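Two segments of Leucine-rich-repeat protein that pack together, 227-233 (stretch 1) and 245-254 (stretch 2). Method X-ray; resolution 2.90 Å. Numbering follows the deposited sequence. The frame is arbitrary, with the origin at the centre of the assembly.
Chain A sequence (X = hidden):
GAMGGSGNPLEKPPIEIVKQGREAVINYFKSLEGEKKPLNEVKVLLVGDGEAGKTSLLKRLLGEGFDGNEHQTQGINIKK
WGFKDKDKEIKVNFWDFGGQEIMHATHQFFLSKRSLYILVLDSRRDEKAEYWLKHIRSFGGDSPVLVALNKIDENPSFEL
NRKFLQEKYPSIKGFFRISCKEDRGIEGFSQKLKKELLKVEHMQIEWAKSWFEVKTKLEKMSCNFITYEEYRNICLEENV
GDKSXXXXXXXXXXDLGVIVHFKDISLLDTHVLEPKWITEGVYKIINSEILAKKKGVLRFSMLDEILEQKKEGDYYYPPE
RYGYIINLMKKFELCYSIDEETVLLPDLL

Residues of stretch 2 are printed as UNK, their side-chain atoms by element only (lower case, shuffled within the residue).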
# COMPACT_ATOMS: atom_id res chain seq x y z
N THR A 227 15.83 10.45 -5.84
CA THR A 227 16.88 9.46 -6.11
C THR A 227 17.58 9.06 -4.81
O THR A 227 17.42 9.71 -3.78
CB THR A 227 17.90 9.95 -7.17
OG1 THR A 227 18.93 8.97 -7.33
CG2 THR A 227 18.54 11.28 -6.77
N TYR A 228 18.35 7.98 -4.87
CA TYR A 228 19.00 7.42 -3.69
C TYR A 228 20.12 8.33 -3.16
O TYR A 228 20.47 8.27 -1.98
CB TYR A 228 19.54 6.01 -4.00
CG TYR A 228 19.87 5.13 -2.80
CD1 TYR A 228 19.21 5.26 -1.58
CD2 TYR A 228 20.83 4.12 -2.92
CE1 TYR A 228 19.52 4.44 -0.51
CE2 TYR A 228 21.14 3.30 -1.85
CZ TYR A 228 20.48 3.46 -0.65
OH TYR A 228 20.80 2.64 0.41
N GLU A 229 20.67 9.16 -4.05
CA GLU A 229 21.64 10.19 -3.67
C GLU A 229 20.97 11.28 -2.82
O GLU A 229 21.53 11.73 -1.83
CB GLU A 229 22.27 10.81 -4.93
CG GLU A 229 23.32 11.89 -4.67
CD GLU A 229 24.56 11.38 -3.95
OE1 GLU A 229 24.86 10.16 -4.03
OE2 GLU A 229 25.25 12.20 -3.30
N GLU A 230 19.77 11.68 -3.23
CA GLU A 230 19.02 12.74 -2.54
C GLU A 230 18.57 12.30 -1.15
O GLU A 230 18.55 13.10 -0.22
CB GLU A 230 17.81 13.17 -3.37
CG GLU A 230 18.16 14.01 -4.59
CD GLU A 230 16.96 14.30 -5.48
OE1 GLU A 230 16.92 15.40 -6.07
OE2 GLU A 230 16.06 13.44 -5.60
N TYR A 231 18.21 11.02 -1.02
CA TYR A 231 17.83 10.46 0.27
C TYR A 231 19.00 10.45 1.25
O TYR A 231 18.84 10.81 2.42
CB TYR A 231 17.29 9.04 0.11
CG TYR A 231 17.06 8.34 1.44
CD1 TYR A 231 15.95 8.64 2.22
CD2 TYR A 231 17.96 7.39 1.91
CE1 TYR A 231 15.74 8.01 3.44
CE2 TYR A 231 17.76 6.76 3.13
CZ TYR A 231 16.65 7.07 3.89
OH TYR A 231 16.45 6.44 5.09
N ARG A 232 20.17 10.03 0.77
CA ARG A 232 21.39 10.00 1.60
C ARG A 232 21.82 11.40 2.04
O ARG A 232 22.38 11.56 3.13
CB ARG A 232 22.53 9.28 0.87
CG ARG A 232 22.44 7.76 0.97
CD ARG A 232 23.69 7.05 0.46
NE ARG A 232 23.50 6.50 -0.89
CZ ARG A 232 23.79 7.12 -2.03
NH1 ARG A 232 24.30 8.35 -2.04
NH2 ARG A 232 23.57 6.49 -3.19
N ASN A 233 21.57 12.40 1.20
CA ASN A 233 21.83 13.80 1.55
C ASN A 233 20.88 14.30 2.64
O ASN A 233 21.30 15.01 3.56
CB ASN A 233 21.74 14.70 0.32
CG ASN A 233 22.87 14.46 -0.67
OD1 ASN A 233 23.95 13.99 -0.30
ND2 ASN A 233 22.63 14.79 -1.94
N UNK A 245 22.56 2.39 9.04
CA UNK A 245 21.37 2.99 9.65
C UNK A 245 20.41 3.56 8.60
O UNK A 245 19.20 3.51 8.77
o UNK A 245 22.53 3.56 11.71
c UNK A 245 21.77 4.09 10.64
N UNK A 246 20.98 4.09 7.52
CA UNK A 246 20.19 4.64 6.41
C UNK A 246 19.32 3.57 5.72
O UNK A 246 18.17 3.83 5.37
n UNK A 246 23.04 8.50 5.11
c UNK A 246 22.71 7.23 4.93
c UNK A 246 21.10 5.31 5.37
c UNK A 246 21.56 6.70 5.77
o UNK A 246 23.30 6.50 4.13
N UNK A 247 19.88 2.38 5.55
CA UNK A 247 19.18 1.27 4.88
C UNK A 247 18.10 0.63 5.74
O UNK A 247 17.10 0.13 5.22
c UNK A 247 20.18 0.21 4.42
o UNK A 247 21.07 1.88 2.95
n UNK A 247 21.95 -0.19 2.82
c UNK A 247 21.11 0.70 3.33
N UNK A 248 18.30 0.62 7.06
CA UNK A 248 17.28 0.14 7.99
C UNK A 248 16.08 1.08 8.00
O UNK A 248 14.94 0.65 8.15
o UNK A 248 18.98 -0.87 9.40
c UNK A 248 17.85 0.00 9.42
c UNK A 248 16.80 -0.56 10.38
N UNK A 249 16.35 2.37 7.82
CA UNK A 249 15.32 3.41 7.87
C UNK A 249 14.36 3.35 6.67
O UNK A 249 13.16 3.51 6.84
c UNK A 249 15.05 6.02 8.08
c UNK A 249 15.97 4.79 7.98
c UNK A 249 15.88 7.27 8.30
c UNK A 249 14.02 5.87 9.19
N UNK A 250 14.90 3.14 5.47
CA UNK A 250 14.06 3.03 4.26
C UNK A 250 13.15 1.81 4.29
O UNK A 250 12.02 1.86 3.80
c UNK A 250 14.88 3.00 2.94
c UNK A 250 15.91 1.88 2.92
c UNK A 250 15.54 4.34 2.69
N UNK A 251 13.63 0.71 4.87
CA UNK A 251 12.83 -0.50 5.04
C UNK A 251 11.60 -0.22 5.90
O UNK A 251 10.50 -0.68 5.60
o UNK A 251 15.21 -3.29 4.92
c UNK A 251 13.66 -1.63 5.64
o UNK A 251 15.04 -1.48 3.70
c UNK A 251 14.71 -2.17 4.68
N UNK A 252 11.80 0.55 6.98
CA UNK A 252 10.70 1.00 7.82
C UNK A 252 9.78 1.96 7.07
O UNK A 252 8.57 1.76 7.01
c UNK A 252 11.45 0.75 10.25
c UNK A 252 11.22 1.69 9.09
c UNK A 252 11.87 -0.95 12.41
c UNK A 252 10.58 -0.66 12.00
c UNK A 252 12.95 -0.40 11.75
c UNK A 252 12.74 0.46 10.68
c UNK A 252 10.38 0.19 10.93
N UNK A 253 10.37 3.01 6.51
CA UNK A 253 9.63 4.03 5.77
C UNK A 253 8.79 3.44 4.63
O UNK A 253 7.69 3.92 4.34
c UNK A 253 10.22 7.02 6.80
c UNK A 253 11.23 6.04 6.22
c UNK A 253 10.57 5.10 5.20
c UNK A 253 12.39 6.79 5.58
N UNK A 254 9.31 2.39 4.00
CA UNK A 254 8.57 1.66 2.97
C UNK A 254 7.35 0.95 3.57
O UNK A 254 6.24 1.04 3.04
c UNK A 254 8.78 -0.07 1.13
o UNK A 254 8.15 0.56 0.29
c UNK A 254 9.47 0.64 2.28
n UNK A 254 8.89 -1.40 1.10

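Stretch 2 is helical throughout, and its identities follow from the side-chain atoms position by position. Position 245 carries one carbon followed by one oxygen, a small hydroxyl side chain that lies out of reach of stretch 1; it is serine, S245.

Position 246 has three carbons, the third bearing one oxygen and one nitrogen, an unbranched chain ending in an amide. Its CA-to-CB bond points toward stretch 1, and its oxygen lies 3.5 Å from CG of R232. This is glutamine, Q246. At position 247 the chain is one carbon shorter, two carbons with an oxygen and a nitrogen on the second. Of these two terminal atoms, the oxygen is the nearer to OH of Y228, 2.7 Å away at the ring edge. The residue is asparagine, N247.

Position 248 shows one carbon carrying an oxygen and a carbon, a beta-branched hydroxyl side chain whose CA-to-CB bond points away from stretch 1: threonine, T248. Position 249 has four carbons forked at the second, and its branching carbon lies 3.3 Å from OH of Y231; it is leucine, L249. Position 250 has three carbons branched at the first, and one branch reaches over a face of the Y231 ring. It is valine, V250, whose CG1 comes within 3.2 Å of CZ of Y231.

The next two positions make no contact with stretch 1. Position 251 has two carbons with two oxygens on the second, a carboxylate, hence aspartate, D251; position 252 has one carbon followed by a six-carbon ring without a hydroxyl, hence phenylalanine, F252. Position 253 repeats the four-carbon pattern forked at the second, and a terminal carbon approaches the Y231 ring. It is leucine, L253, with CD1 4.2 Å from CE1 of Y231. Position 254, two carbons with an oxygen and a nitrogen on the second, is asparagine, N254, out of reach of stretch 1.

The contact centres on Y231, which fits as a knob among Q246, L249, V250 and L253, residues whose CA-to-CB bonds all point toward stretch 1. V250 CG1 lies over one face of the ring, and L249 and L253 add apolar contacts, while its hydroxyl donates a hydrogen bond to the backbone, OH of Y231 to O of Q246 at 3.1 Å, so the buried polar end is satisfied. R232 lies beside this knob, its CG near the side-chain oxygen of Q246 and its NH1 held by a salt bridge to OE1 of E229 at 2.7 Å. The helix axes approach to 11.3 Å at an angle of 109°, and 330 Å² is buried in all.

Stretch 2, residues 245-254: SQNTLVDFLN
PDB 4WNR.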